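Local coordinates for protein putative metalloprotease II (Bacteroides fragilis, PDB 4ON1) that probably acts as a zinc-dependent metalloendopeptidase, an extracellular relative of fragilysin encoded in the pathogenicity island of this human pathogen, at residues Leu47-Glu52 with Asn155-Ile160; Glu29-Val34 with Ala93-Gln98. All coordinates share one frame; numbering follows the deposited sequence.

Contact 1 of 2, residues Leu47-Glu52 with Asn155-Ile160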
loop_
_atom_site.group_PDB
_atom_site.type_symbol
_atom_site.label_atom_id
_atom_site.label_comp_id
_atom_site.label_asym_id
_atom_site.label_seq_id
_atom_site.Cartn_x
_atom_site.Cartn_y
_atom_site.Cartn_z
ATOM N N LEU A 47 -2.757 -17.243 17.343
ATOM C CA LEU A 47 -3.399 -15.966 17.582
ATOM C C LEU A 47 -4.599 -16.149 18.490
ATOM O O LEU A 47 -5.272 -17.180 18.450
ATOM C CB LEU A 47 -3.830 -15.329 16.260
ATOM C CG LEU A 47 -2.699 -15.046 15.274
ATOM C CD1 LEU A 47 -3.264 -14.660 13.910
ATOM C CD2 LEU A 47 -1.814 -13.942 15.817
ATOM N N GLN A 48 -4.866 -15.140 19.308
ATOM C CA GLN A 48 -6.080 -15.128 20.109
ATOM C C GLN A 48 -6.797 -13.796 19.943
ATOM O O GLN A 48 -6.174 -12.728 19.981
ATOM C CB GLN A 48 -5.783 -15.378 21.593
ATOM C CG GLN A 48 -7.013 -15.177 22.492
ATOM C CD GLN A 48 -6.732 -15.395 23.969
ATOM O OE1 GLN A 48 -5.586 -15.587 24.379
ATOM N NE2 GLN A 48 -7.788 -15.376 24.778
ATOM N N GLU A 49 -8.099 -13.871 19.696
ATOM C CA GLU A 49 -8.964 -12.706 19.784
ATOM C C GLU A 49 -10.232 -13.103 20.536
ATOM O O GLU A 49 -11.066 -13.846 20.016
ATOM C CB GLU A 49 -9.288 -12.152 18.393
ATOM C CG GLU A 49 -10.015 -10.810 18.434
ATOM C CD GLU A 49 -10.118 -10.151 17.072
ATOM O OE1 GLU A 49 -10.838 -10.687 16.200
ATOM O OE2 GLU A 49 -9.476 -9.098 16.877
ATOM N N GLY A 50 -10.362 -12.626 21.771
ATOM C CA GLY A 50 -11.460 -13.029 22.630
ATOM C C GLY A 50 -11.443 -14.524 22.876
ATOM O O GLY A 50 -10.421 -15.067 23.298
ATOM N N SER A 51 -12.552 -15.199 22.581
ATOM C CA SER A 51 -12.633 -16.635 22.815
ATOM C C SER A 51 -12.166 -17.450 21.607
ATOM O O SER A 51 -12.166 -18.677 21.650
ATOM C CB SER A 51 -14.064 -17.040 23.175
ATOM O OG SER A 51 -14.943 -16.824 22.085
ATOM N N GLU A 52 -11.761 -16.772 20.535
ATOM C CA GLU A 52 -11.272 -17.473 19.349
ATOM C C GLU A 52 -9.756 -17.561 19.334
ATOM O O GLU A 52 -9.056 -16.551 19.400
ATOM C CB GLU A 52 -11.745 -16.789 18.063
ATOM C CG GLU A 52 -13.198 -17.050 17.707
ATOM C CD GLU A 52 -13.636 -16.262 16.489
ATOM O OE1 GLU A 52 -14.489 -15.361 16.636
ATOM O OE2 GLU A 52 -13.125 -16.550 15.384
ATOM N N ASN A 155 -3.395 -0.956 20.908
ATOM C CA ASN A 155 -3.526 -1.168 19.474
ATOM C C ASN A 155 -4.831 -0.615 18.929
ATOM O O ASN A 155 -5.746 -0.281 19.685
ATOM C CB ASN A 155 -3.437 -2.654 19.157
ATOM C CG ASN A 155 -4.557 -3.443 19.793
ATOM O OD1 ASN A 155 -5.691 -3.442 19.301
ATOM N ND2 ASN A 155 -4.249 -4.127 20.894
ATOM N N ILE A 156 -4.912 -0.563 17.607
ATOM C CA ILE A 156 -6.107 -0.143 16.900
ATOM C C ILE A 156 -6.517 -1.266 15.956
ATOM O O ILE A 156 -5.679 -1.821 15.253
ATOM C CB ILE A 156 -5.880 1.142 16.080
ATOM C CG1 ILE A 156 -5.446 2.289 16.982
ATOM C CG2 ILE A 156 -7.139 1.532 15.365
ATOM C CD1 ILE A 156 -6.381 2.524 18.117
ATOM N N ARG A 157 -7.803 -1.598 15.955
ATOM C CA ARG A 157 -8.355 -2.624 15.076
ATOM C C ARG A 157 -9.363 -1.982 14.127
ATOM O O ARG A 157 -10.395 -1.480 14.561
ATOM C CB ARG A 157 -9.017 -3.722 15.911
ATOM C CG ARG A 157 -9.621 -4.874 15.132
ATOM C CD ARG A 157 -10.528 -5.662 16.053
ATOM N NE ARG A 157 -10.897 -6.964 15.513
ATOM C CZ ARG A 157 -11.916 -7.168 14.687
ATOM N NH1 ARG A 157 -12.663 -6.147 14.284
ATOM N NH2 ARG A 157 -12.183 -8.397 14.261
ATOM N N ILE A 158 -9.051 -1.993 12.838
ATOM C CA ILE A 158 -9.890 -1.348 11.834
ATOM C C ILE A 158 -10.511 -2.383 10.905
ATOM O O ILE A 158 -9.801 -3.209 10.334
ATOM C CB ILE A 158 -9.095 -0.352 10.975
ATOM C CG1 ILE A 158 -8.306 0.612 11.855
ATOM C CG2 ILE A 158 -10.039 0.415 10.055
ATOM C CD1 ILE A 158 -9.204 1.575 12.603
ATOM N N ASP A 159 -11.828 -2.333 10.737
ATOM C CA ASP A 159 -12.474 -3.193 9.758
ATOM C C ASP A 159 -12.439 -2.513 8.391
ATOM O O ASP A 159 -13.238 -1.620 8.117
ATOM C CB ASP A 159 -13.913 -3.504 10.178
ATOM C CG ASP A 159 -14.504 -4.680 9.420
ATOM O OD1 ASP A 159 -15.250 -5.465 10.044
ATOM O OD2 ASP A 159 -14.232 -4.818 8.208
ATOM N N ILE A 160 -11.508 -2.937 7.542
ATOM C CA ILE A 160 -11.341 -2.330 6.222
ATOM C C ILE A 160 -12.574 -2.547 5.350
ATOM O O ILE A 160 -13.044 -1.637 4.666
ATOM C CB ILE A 160 -10.112 -2.917 5.488
ATOM C CG1 ILE A 160 -8.846 -2.787 6.346
ATOM C CG2 ILE A 160 -9.925 -2.270 4.107
ATOM C CD1 ILE A 160 -8.483 -1.358 6.695
#
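A side-on, two-nitrogen salt bridge in the fragilysin-type N-terminal domain joins Glu49, at the end of strand 43-49, to Arg157 on strand 153-159. The backbones stand well apart, with the CA atoms of Glu49 and Arg157 11.1 Å from each other, so the two side chains have to cover the distance alone. Arg157 presents the edge of its guanidinium: NE donates to Glu49 OE2 at 2.9 Å (161° at the hydrogen), and the longer bond runs from NH2 to Glu49 OE1 at 3.3 Å. The fit is not a flat one. Carboxylate and guanidinium planes are turned 49° apart; OE2 lies in the guanidinium plane, yet NE reaches OE2 from above the carboxylate plane, while NH2 meets OE1 on its syn side, also tilted out of plane. Both chains are stretched out, Glu49 with CG anti to N (chi1 -171°) and Arg157 extended from CG to NE, and they cross nearly at right angles.

Strand 102-109 pairs with strand 153-159 in this part of the domain; its Tyr106 hydroxyl also bonds Glu49 OE2, and the Tyr106 side chain touches that of Arg157. Arg99 forms a salt bridge with Glu49 OE1, which should help to keep this buried carboxylate ionised. Just past Glu49 the chain reverses in a type II' turn that links strands 43-49 and 52-68 as a hairpin: Glu49 N to Glu52 O is 2.9 Å, Glu52 N to Glu49 O 3.1 Å. Beside the turn, the extended Gln48 side chain donates from NE2 to Gly50 O at 3.0 Å, within the plane of that carbonyl.

Contact 2 of 2, residues Glu29-Val34 with Ala93-Gln98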
loop_
_atom_site.group_PDB
_atom_site.type_symbol
_atom_site.label_atom_id
_atom_site.label_comp_id
_atom_site.label_asym_id
_atom_site.label_seq_id
_atom_site.Cartn_x
_atom_site.Cartn_y
_atom_site.Cartn_z
ATOM N N GLU A 29 5.673 -3.796 21.109
ATOM C CA GLU A 29 6.731 -4.733 21.470
ATOM C C GLU A 29 6.298 -6.195 21.337
ATOM O O GLU A 29 7.120 -7.050 21.016
ATOM C CB GLU A 29 7.240 -4.457 22.885
ATOM C CG GLU A 29 8.023 -3.151 22.991
ATOM C CD GLU A 29 9.272 -3.131 22.102
ATOM O OE1 GLU A 29 9.623 -2.047 21.582
ATOM O OE2 GLU A 29 9.913 -4.194 21.934
ATOM N N ASP A 30 5.021 -6.484 21.571
ATOM C CA ASP A 30 4.523 -7.847 21.365
ATOM C C ASP A 30 4.598 -8.271 19.900
ATOM O O ASP A 30 5.176 -9.308 19.568
ATOM C CB ASP A 30 3.080 -7.974 21.834
ATOM C CG ASP A 30 2.936 -7.802 23.332
ATOM O OD1 ASP A 30 3.807 -8.289 24.085
ATOM O OD2 ASP A 30 1.943 -7.176 23.749
ATOM N N LEU A 31 3.995 -7.470 19.030
ATOM C CA LEU A 31 3.932 -7.811 17.612
ATOM C C LEU A 31 5.320 -7.760 16.984
ATOM O O LEU A 31 5.703 -8.677 16.254
ATOM C CB LEU A 31 2.974 -6.876 16.875
ATOM C CG LEU A 31 2.836 -7.145 15.375
ATOM C CD1 LEU A 31 2.632 -8.635 15.104
ATOM C CD2 LEU A 31 1.692 -6.330 14.794
ATOM N N ALA A 32 6.082 -6.707 17.285
ATOM C CA ALA A 32 7.440 -6.589 16.759
ATOM C C ALA A 32 8.338 -7.697 17.305
ATOM O O ALA A 32 9.244 -8.170 16.615
ATOM C CB ALA A 32 8.032 -5.208 17.090
ATOM N N GLY A 33 8.080 -8.109 18.544
ATOM C CA GLY A 33 8.822 -9.197 19.160
ATOM C C GLY A 33 8.675 -10.483 18.366
ATOM O O GLY A 33 9.617 -11.276 18.252
ATOM N N VAL A 34 7.485 -10.687 17.813
ATOM C CA VAL A 34 7.230 -11.839 16.947
ATOM C C VAL A 34 7.836 -11.642 15.550
ATOM O O VAL A 34 8.620 -12.478 15.079
ATOM C CB VAL A 34 5.714 -12.114 16.816
ATOM C CG1 VAL A 34 5.439 -13.199 15.789
ATOM C CG2 VAL A 34 5.116 -12.480 18.173
ATOM N N ALA A 93 3.969 -1.454 13.689
ATOM C CA ALA A 93 3.811 -2.755 13.059
ATOM C C ALA A 93 2.340 -2.978 12.804
ATOM O O ALA A 93 1.491 -2.375 13.470
ATOM C CB ALA A 93 4.387 -3.875 13.929
ATOM N N THR A 94 2.030 -3.811 11.817
ATOM C CA THR A 94 0.639 -4.089 11.484
ATOM C C THR A 94 0.460 -5.551 11.141
ATOM O O THR A 94 1.404 -6.219 10.733
ATOM C CB THR A 94 0.135 -3.265 10.267
ATOM O OG1 THR A 94 0.777 -3.735 9.077
ATOM C CG2 THR A 94 0.406 -1.776 10.453
ATOM N N ILE A 95 -0.768 -6.022 11.295
ATOM C CA ILE A 95 -1.200 -7.311 10.796
ATOM C C ILE A 95 -2.507 -7.088 10.072
ATOM O O ILE A 95 -3.378 -6.372 10.566
ATOM C CB ILE A 95 -1.431 -8.353 11.915
ATOM C CG1 ILE A 95 -0.151 -8.641 12.691
ATOM C CG2 ILE A 95 -1.952 -9.658 11.323
ATOM C CD1 ILE A 95 -0.278 -9.859 13.590
ATOM N N ARG A 96 -2.632 -7.673 8.888
ATOM C CA ARG A 96 -3.885 -7.627 8.155
ATOM C C ARG A 96 -4.346 -9.048 7.901
ATOM O O ARG A 96 -3.588 -9.864 7.370
ATOM C CB ARG A 96 -3.724 -6.857 6.837
ATOM C CG ARG A 96 -4.989 -6.809 6.006
ATOM C CD ARG A 96 -4.837 -5.904 4.803
ATOM N NE ARG A 96 -4.768 -4.500 5.191
ATOM C CZ ARG A 96 -4.720 -3.489 4.334
ATOM N NH1 ARG A 96 -4.742 -3.723 3.029
ATOM N NH2 ARG A 96 -4.657 -2.243 4.784
ATOM N N LEU A 97 -5.575 -9.359 8.296
ATOM C CA LEU A 97 -6.103 -10.687 8.031
ATOM C C LEU A 97 -7.625 -10.710 7.957
ATOM O O LEU A 97 -8.289 -9.700 8.202
ATOM C CB LEU A 97 -5.602 -11.671 9.091
ATOM C CG LEU A 97 -5.590 -11.228 10.554
ATOM C CD1 LEU A 97 -6.988 -11.134 11.112
ATOM C CD2 LEU A 97 -4.758 -12.186 11.387
ATOM N N GLN A 98 -8.167 -11.871 7.612
ATOM C CA GLN A 98 -9.606 -12.027 7.490
ATOM C C GLN A 98 -10.233 -12.513 8.789
ATOM O O GLN A 98 -9.803 -13.515 9.361
ATOM C CB GLN A 98 -9.938 -12.991 6.352
ATOM C CG GLN A 98 -9.359 -12.569 5.010
ATOM C CD GLN A 98 -10.385 -11.877 4.133
ATOM O OE1 GLN A 98 -11.403 -11.380 4.619
ATOM N NE2 GLN A 98 -10.120 -11.840 2.831
#
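Leu31 carries the contact from the helix side, setting its two methyl groups on Ala93 and Ile95 of the strand. This is helix-on-sheet packing in the N-terminal domain: the short helix 28-35 lies across strand 92-99, the axes of the two segments 8.5 Å apart at 78°. CD2 of Leu31 sits 3.7 Å from Ala93 CB and 3.6 Å from Ile95 CG1, thus lying between the two residues, whose CB atoms both point toward the helix. Between them in sequence, Thr94 directs its CB away from the helix, and its nearest approach to Leu31 CD2 is through its backbone N, at 3.9 Å. No hydrogen bond crosses the interface; what holds it is buried apolar surface.

Leu31 reaches down to the strand because its CG is anti to the backbone N (chi1 180°). Further out, Leu21 of strand 19-22 touches both Leu31 and Ile95, and Val108 touches both Leu31 and Ala93, so strand 102-109, the partner of 92-99, and strand 19-22, which pairs with 43-49, both line this patch. The alternation of the strand keeps Ala93 and Ile95 facing the helix, while on the reverse side Thr94 meets His218 of helix 217-230. Backbone bonds to strands 84-88 and 102-109 fix the strand's position. With CG1 of Ile95 anti to the carbonyl carbon, the chain runs out to CD1, which rests 3.5 Å from Leu31 CD1.

How the contacts relate
The centres of contact 1 and contact 2 are about 11 Å apart, and both belong to the fragilysin-type N-terminal domain. Along the chain their segments alternate: strand 43-49 is the next element after helix 28-35, and strand 92-99 comes before strand 153-159. They meet where Leu47 CD1 packs 3.8 Å from Leu97 CD2, an apolar touch between the strand that carries Glu49 and the strand that carries Ile95. Strand 102-109 also serves both, with Tyr106 beside the salt bridge and Val108 beside Leu31. Both contacts lie away from the zinc site of Asp176, His334, His338 and His344.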